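Local coordinates for protein member of DUF4221 family (Bacteroides vulgatus, PDB 3S9J) that is of unknown function but folds as a six-bladed beta-propeller, probably a lipoprotein in its natural full-length form, at residues 255-269 with 281-295. Sequence-based numbering, arbitrary orientation. Where two conformers were deposited one is given.
Sequences INAIIKLNENPRYWH and RFAEMPYKLAPNESP
Arg266 and Glu284 join the first two strands of a propeller blade, the antiparallel hairpin of 266-273 and 278-284, through a salt bridge of 3.2 Å from NE to OE1. The carboxylate oxygen lies in the guanidinium plane, yet NE meets it from above the carboxylate plane; Lys302 also pairs with OE1, and Tyr328 takes OE2. Trp268 CZ3 and Leu261 O sandwich the guanidinium from opposite faces, which limits its rotation. Between the backbones, Glu284 N donates to Arg266 O at 2.7 Å. Where helix 255-263 ends, Glu263 turns its carboxylate to the loop that follows strand 278-284: OE1 accepts Leu289 N at 2.8 Å on its anti side, while OE2 makes a long salt bridge with Lys288 NZ. Its CG sits between backbone N and carbonyl carbon (chi1 76°), swinging the extended chain over Tyr287 O. With an alanine in its place, Leu289 N would probably lose its acceptor and Lys288 its charge partner. At the far end, the Arg281 guanidinium, also bound by Tyr219 O, stacks on Tyr267, planes 12° apart; His269, tied to Tyr328 O, points its CD2 edge at the Phe282 face. Leu289 crosses Ile259 at about a right angle, and Pro295 CB rests 3.6 Å from Ile259 CG1 and 3.8 Å from Ile255 CD1.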
loop_
_atom_site.group_PDB
_atom_site.type_symbol
_atom_site.label_atom_id
_atom_site.label_comp_id
_atom_site.label_asym_id
_atom_site.label_seq_id
_atom_site.Cartn_x
_atom_site.Cartn_y
_atom_site.Cartn_z
ATOM N N ILE A 255 -21.919 12.284 1.647
ATOM C CA ILE A 255 -20.555 12.704 1.867
ATOM C C ILE A 255 -20.111 12.449 3.339
ATOM O O ILE A 255 -18.940 12.229 3.580
ATOM C CB ILE A 255 -20.336 14.196 1.469
ATOM C CG1 ILE A 255 -18.860 14.498 1.300
ATOM C CG2 ILE A 255 -21.024 15.175 2.466
ATOM C CD1 ILE A 255 -18.146 13.740 0.191
ATOM N N ASN A 256 -21.066 12.458 4.261
ATOM C CA ASN A 256 -20.865 12.220 5.687
ATOM C C ASN A 256 -20.157 10.864 5.926
ATOM O O ASN A 256 -19.261 10.710 6.770
ATOM C CB ASN A 256 -22.245 12.251 6.377
ATOM C CG ASN A 256 -23.104 13.498 5.992
ATOM O OD1 ASN A 256 -23.198 14.440 6.774
ATOM N ND2 ASN A 256 -23.744 13.478 4.803
ATOM N N ALA A 257 -20.594 9.857 5.154
ATOM C CA ALA A 257 -19.979 8.525 5.241
ATOM C C ALA A 257 -18.496 8.541 4.870
ATOM O O ALA A 257 -17.674 7.870 5.504
ATOM C CB ALA A 257 -20.740 7.525 4.377
ATOM N N ILE A 258 -18.144 9.320 3.845
ATOM C CA ILE A 258 -16.795 9.463 3.375
ATOM C C ILE A 258 -15.962 10.272 4.402
ATOM O O ILE A 258 -14.818 9.929 4.688
ATOM C CB ILE A 258 -16.767 10.212 2.001
ATOM C CG1 ILE A 258 -17.589 9.442 0.934
ATOM C CG2 ILE A 258 -15.367 10.475 1.524
ATOM C CD1 ILE A 258 -17.403 7.968 0.965
ATOM N N ILE A 259 -16.567 11.330 4.928
ATOM C CA ILE A 259 -15.874 12.195 5.895
ATOM C C ILE A 259 -15.496 11.387 7.161
ATOM O O ILE A 259 -14.360 11.472 7.626
ATOM C CB ILE A 259 -16.721 13.405 6.243
ATOM C CG1 ILE A 259 -16.750 14.378 5.042
ATOM C CG2 ILE A 259 -16.116 14.156 7.472
ATOM C CD1 ILE A 259 -17.839 15.436 5.133
ATOM N N LYS A 260 -16.434 10.590 7.634
ATOM C CA LYS A 260 -16.234 9.803 8.860
ATOM C C LYS A 260 -15.072 8.856 8.681
ATOM O O LYS A 260 -14.190 8.767 9.540
ATOM C CB LYS A 260 -17.502 9.076 9.265
ATOM C CG LYS A 260 -18.517 9.987 9.940
ATOM C CD LYS A 260 -19.671 9.242 10.544
ATOM C CE LYS A 260 -20.623 8.696 9.492
ATOM N NZ LYS A 260 -21.985 8.389 10.065
ATOM N N LEU A 261 -15.027 8.167 7.539
ATOM C CA LEU A 261 -13.900 7.288 7.281
ATOM C C LEU A 261 -12.575 8.001 7.184
ATOM O O LEU A 261 -11.558 7.484 7.632
ATOM C CB LEU A 261 -14.121 6.457 6.019
ATOM C CG LEU A 261 -15.147 5.344 6.160
ATOM C CD1 LEU A 261 -15.624 4.868 4.754
ATOM C CD2 LEU A 261 -14.566 4.181 6.949
ATOM N N ASN A 262 -12.558 9.193 6.601
ATOM C CA ASN A 262 -11.387 9.990 6.421
ATOM C C ASN A 262 -10.776 10.475 7.761
ATOM O O ASN A 262 -9.560 10.520 7.975
ATOM C CB ASN A 262 -11.818 11.228 5.625
ATOM C CG ASN A 262 -10.674 11.867 4.955
ATOM O OD1 ASN A 262 -9.629 11.268 4.910
ATOM N ND2 ASN A 262 -10.846 13.092 4.433
ATOM N N GLU A 263 -11.684 10.914 8.631
ATOM C CA GLU A 263 -11.291 11.635 9.859
ATOM C C GLU A 263 -11.119 10.734 11.098
ATOM O O GLU A 263 -10.262 11.004 11.944
ATOM C CB GLU A 263 -12.291 12.775 10.160
ATOM C CG GLU A 263 -13.637 12.316 10.754
ATOM C CD GLU A 263 -14.758 13.358 10.789
ATOM O OE1 GLU A 263 -14.550 14.578 10.498
ATOM O OE2 GLU A 263 -15.892 12.959 11.200
ATOM N N ASN A 264 -11.905 9.671 11.186
ATOM C CA ASN A 264 -11.878 8.778 12.361
ATOM C C ASN A 264 -10.540 8.047 12.474
ATOM O O ASN A 264 -9.814 7.855 11.458
ATOM C CB ASN A 264 -13.029 7.796 12.293
ATOM C CG ASN A 264 -14.369 8.411 12.746
ATOM O OD1 ASN A 264 -14.393 9.444 13.377
ATOM N ND2 ASN A 264 -15.471 7.744 12.426
ATOM N N PRO A 265 -10.172 7.636 13.699
ATOM C CA PRO A 265 -8.951 6.841 13.817
ATOM C C PRO A 265 -9.053 5.510 13.080
ATOM O O PRO A 265 -10.137 4.944 12.969
ATOM C CB PRO A 265 -8.822 6.614 15.349
ATOM C CG PRO A 265 -10.216 6.732 15.846
ATOM C CD PRO A 265 -10.871 7.775 14.994
ATOM N N ARG A 266 -7.940 5.037 12.533
ATOM C CA ARG A 266 -7.894 3.746 11.865
ATOM C C ARG A 266 -6.458 3.393 11.628
ATOM O O ARG A 266 -5.562 4.247 11.727
ATOM C CB ARG A 266 -8.618 3.769 10.518
ATOM C CG ARG A 266 -8.070 4.742 9.500
ATOM C CD ARG A 266 -8.781 4.553 8.157
ATOM N NE ARG A 266 -8.556 5.675 7.241
ATOM C CZ ARG A 266 -9.209 5.852 6.088
ATOM N NH1 ARG A 266 -10.130 4.988 5.681
ATOM N NH2 ARG A 266 -8.956 6.921 5.339
ATOM N N TYR A 267 -6.233 2.130 11.306
ATOM C CA TYR A 267 -4.908 1.690 10.919
ATOM C C TYR A 267 -4.729 1.947 9.419
ATOM O O TYR A 267 -5.700 2.160 8.672
ATOM C CB TYR A 267 -4.673 0.216 11.319
ATOM C CG TYR A 267 -4.759 0.134 12.824
ATOM C CD1 TYR A 267 -3.666 0.487 13.601
ATOM C CD2 TYR A 267 -5.956 -0.113 13.458
ATOM C CE1 TYR A 267 -3.745 0.531 14.984
ATOM C CE2 TYR A 267 -6.042 -0.084 14.859
ATOM C CZ TYR A 267 -4.938 0.250 15.602
ATOM O OH TYR A 267 -5.017 0.299 16.980
ATOM N N TRP A 268 -3.463 1.953 8.993
ATOM C CA TRP A 268 -3.145 2.152 7.574
ATOM C C TRP A 268 -2.127 1.080 7.155
ATOM O O TRP A 268 -2.454 -0.098 7.279
ATOM C CB TRP A 268 -2.748 3.607 7.253
ATOM C CG TRP A 268 -2.934 3.969 5.805
ATOM C CD1 TRP A 268 -1.963 4.287 4.904
ATOM C CD2 TRP A 268 -4.167 4.034 5.103
ATOM N NE1 TRP A 268 -2.520 4.557 3.685
ATOM C CE2 TRP A 268 -3.874 4.397 3.771
ATOM C CE3 TRP A 268 -5.504 3.801 5.458
ATOM C CZ2 TRP A 268 -4.853 4.559 2.815
ATOM C CZ3 TRP A 268 -6.484 3.967 4.481
ATOM C CH2 TRP A 268 -6.148 4.339 3.174
ATOM N N HIS A 269 -0.920 1.442 6.696
ATOM C CA HIS A 269 0.021 0.445 6.201
ATOM C C HIS A 269 0.350 -0.632 7.231
ATOM O O HIS A 269 0.518 -0.344 8.430
ATOM C CB HIS A 269 1.389 1.038 5.849
ATOM C CG HIS A 269 1.372 2.253 4.982
ATOM N ND1 HIS A 269 0.890 2.248 3.687
ATOM C CD2 HIS A 269 1.921 3.470 5.184
ATOM C CE1 HIS A 269 1.104 3.433 3.148
ATOM N NE2 HIS A 269 1.720 4.199 4.040
ATOM N N ARG A 281 3.375 -1.028 11.650
ATOM C CA ARG A 281 1.977 -0.743 11.388
ATOM C C ARG A 281 1.700 0.731 11.670
ATOM O O ARG A 281 1.968 1.251 12.768
ATOM C CB ARG A 281 1.051 -1.631 12.225
ATOM C CG ARG A 281 -0.372 -1.591 11.722
ATOM C CD ARG A 281 -1.347 -2.416 12.547
ATOM N NE ARG A 281 -2.587 -2.590 11.809
ATOM C CZ ARG A 281 -3.747 -2.971 12.316
ATOM N NH1 ARG A 281 -3.879 -3.217 13.626
ATOM N NH2 ARG A 281 -4.789 -3.084 11.505
ATOM N N PHE A 282 1.156 1.412 10.677
ATOM C CA PHE A 282 0.827 2.827 10.822
ATOM C C PHE A 282 -0.593 2.957 11.399
ATOM O O PHE A 282 -1.489 2.194 11.028
ATOM C CB PHE A 282 0.889 3.526 9.455
ATOM C CG PHE A 282 2.297 3.797 8.949
ATOM C CD1 PHE A 282 3.177 2.750 8.688
ATOM C CD2 PHE A 282 2.730 5.085 8.722
ATOM C CE1 PHE A 282 4.459 3.007 8.224
ATOM C CE2 PHE A 282 4.008 5.353 8.267
ATOM C CZ PHE A 282 4.880 4.296 7.997
ATOM N N ALA A 283 -0.793 3.941 12.276
ATOM C CA ALA A 283 -2.102 4.206 12.889
ATOM C C ALA A 283 -2.413 5.686 12.736
ATOM O O ALA A 283 -1.543 6.510 12.993
ATOM C CB ALA A 283 -2.056 3.829 14.359
ATOM N N GLU A 284 -3.632 6.003 12.302
ATOM C CA GLU A 284 -4.081 7.370 12.171
ATOM C C GLU A 284 -4.802 7.771 13.455
ATOM O O GLU A 284 -5.699 7.073 13.901
ATOM C CB GLU A 284 -5.021 7.524 10.975
ATOM C CG GLU A 284 -4.460 6.997 9.668
ATOM C CD GLU A 284 -5.275 7.363 8.427
ATOM O OE1 GLU A 284 -6.481 7.707 8.519
ATOM O OE2 GLU A 284 -4.678 7.321 7.323
HETATM N N MSE A 285 -4.416 8.911 14.014
HETATM C CA MSE A 285 -5.037 9.438 15.224
HETATM C C MSE A 285 -6.366 10.091 14.907
HETATM O O MSE A 285 -6.607 10.504 13.767
HETATM C CB MSE A 285 -4.126 10.450 15.884
HETATM C CG MSE A 285 -2.753 9.893 16.301
HETATM SE SE MSE A 285 -2.827 8.485 17.608
HETATM C CE MSE A 285 -2.646 6.917 16.471
ATOM N N PRO A 286 -7.222 10.262 15.938
ATOM C CA PRO A 286 -8.496 10.889 15.647
ATOM C C PRO A 286 -8.379 12.329 15.163
ATOM O O PRO A 286 -7.478 13.078 15.599
ATOM C CB PRO A 286 -9.243 10.842 16.990
ATOM C CG PRO A 286 -8.516 9.853 17.842
ATOM C CD PRO A 286 -7.093 9.861 17.343
ATOM N N TYR A 287 -9.338 12.711 14.313
ATOM C CA TYR A 287 -9.378 14.034 13.722
ATOM C C TYR A 287 -10.814 14.386 13.391
ATOM O O TYR A 287 -11.699 13.507 13.310
ATOM C CB TYR A 287 -8.567 13.948 12.425
ATOM C CG TYR A 287 -8.095 15.238 11.794
ATOM C CD1 TYR A 287 -6.911 15.798 12.166
ATOM C CD2 TYR A 287 -8.829 15.844 10.783
ATOM C CE1 TYR A 287 -6.454 16.972 11.578
ATOM C CE2 TYR A 287 -8.387 17.003 10.176
ATOM C CZ TYR A 287 -7.183 17.549 10.571
ATOM O OH TYR A 287 -6.693 18.689 9.984
ATOM N N LYS A 288 -11.057 15.669 13.195
ATOM C CA LYS A 288 -12.329 16.150 12.713
ATOM C C LYS A 288 -12.059 17.037 11.501
ATOM O O LYS A 288 -11.442 18.080 11.634
ATOM C CB LYS A 288 -13.069 16.936 13.779
ATOM C CG LYS A 288 -14.525 16.924 13.622
ATOM C CD LYS A 288 -15.134 15.534 14.052
ATOM C CE LYS A 288 -16.632 15.521 13.794
ATOM N NZ LYS A 288 -17.331 14.252 14.160
ATOM N N LEU A 289 -12.551 16.602 10.347
ATOM C CA LEU A 289 -12.367 17.328 9.069
ATOM C C LEU A 289 -12.959 18.714 9.147
ATOM O O LEU A 289 -14.150 18.873 9.391
ATOM C CB LEU A 289 -13.033 16.563 7.908
ATOM C CG LEU A 289 -12.676 16.961 6.464
ATOM C CD1 LEU A 289 -11.413 16.251 6.052
ATOM C CD2 LEU A 289 -13.849 16.562 5.583
ATOM N N ALA A 290 -12.130 19.737 8.936
ATOM C CA ALA A 290 -12.582 21.121 8.984
ATOM C C ALA A 290 -13.253 21.508 7.648
ATOM O O ALA A 290 -12.992 20.881 6.617
ATOM C CB ALA A 290 -11.394 22.074 9.292
ATOM N N PRO A 291 -14.125 22.521 7.677
ATOM C CA PRO A 291 -14.865 22.902 6.469
ATOM C C PRO A 291 -13.972 23.075 5.236
ATOM O O PRO A 291 -14.284 22.591 4.153
ATOM C CB PRO A 291 -15.515 24.216 6.879
ATOM C CG PRO A 291 -15.829 24.036 8.312
ATOM C CD PRO A 291 -14.703 23.157 8.877
ATOM N N ASN A 292 -12.834 23.694 5.403
ATOM C CA ASN A 292 -12.025 23.977 4.197
ATOM C C ASN A 292 -11.208 22.768 3.720
ATOM O O ASN A 292 -10.505 22.841 2.707
ATOM C CB ASN A 292 -11.138 25.195 4.456
ATOM C CG ASN A 292 -11.947 26.444 4.830
ATOM O OD1 ASN A 292 -13.102 26.607 4.403
ATOM N ND2 ASN A 292 -11.351 27.316 5.649
ATOM N N GLU A 293 -11.302 21.640 4.432
ATOM C CA GLU A 293 -10.552 20.429 4.051
ATOM C C GLU A 293 -11.322 19.491 3.137
ATOM O O GLU A 293 -12.480 19.249 3.328
ATOM C CB GLU A 293 -10.090 19.680 5.322
ATOM C CG GLU A 293 -9.169 20.485 6.171
ATOM C CD GLU A 293 -8.725 19.784 7.415
ATOM O OE1 GLU A 293 -9.562 19.219 8.119
ATOM O OE2 GLU A 293 -7.536 19.786 7.695
ATOM N N SER A 294 -10.646 18.874 2.157
ATOM C CA SER A 294 -11.318 17.909 1.299
ATOM C C SER A 294 -11.775 16.647 2.016
ATOM O O SER A 294 -10.994 16.033 2.743
ATOM C CB SER A 294 -10.383 17.471 0.141
ATOM O OG SER A 294 -10.937 16.322 -0.458
ATOM N N PRO A 295 -12.999 16.181 1.751
ATOM C CA PRO A 295 -13.495 14.943 2.298
ATOM C C PRO A 295 -12.837 13.692 1.741
ATOM O O PRO A 295 -12.939 12.635 2.348
ATOM C CB PRO A 295 -14.976 14.942 1.921
ATOM C CG PRO A 295 -15.170 16.100 1.017
ATOM C CD PRO A 295 -13.971 16.862 0.877
HETATM O O HOH W 1 -7.498 9.311 6.494
HETATM O O HOH W 2 -16.064 16.611 10.360
HETATM O O HOH W 3 -16.390 11.265 13.046
HETATM O O HOH W 4 -12.525 11.577 14.899
HETATM O O HOH W 5 -3.392 -2.081 8.911
#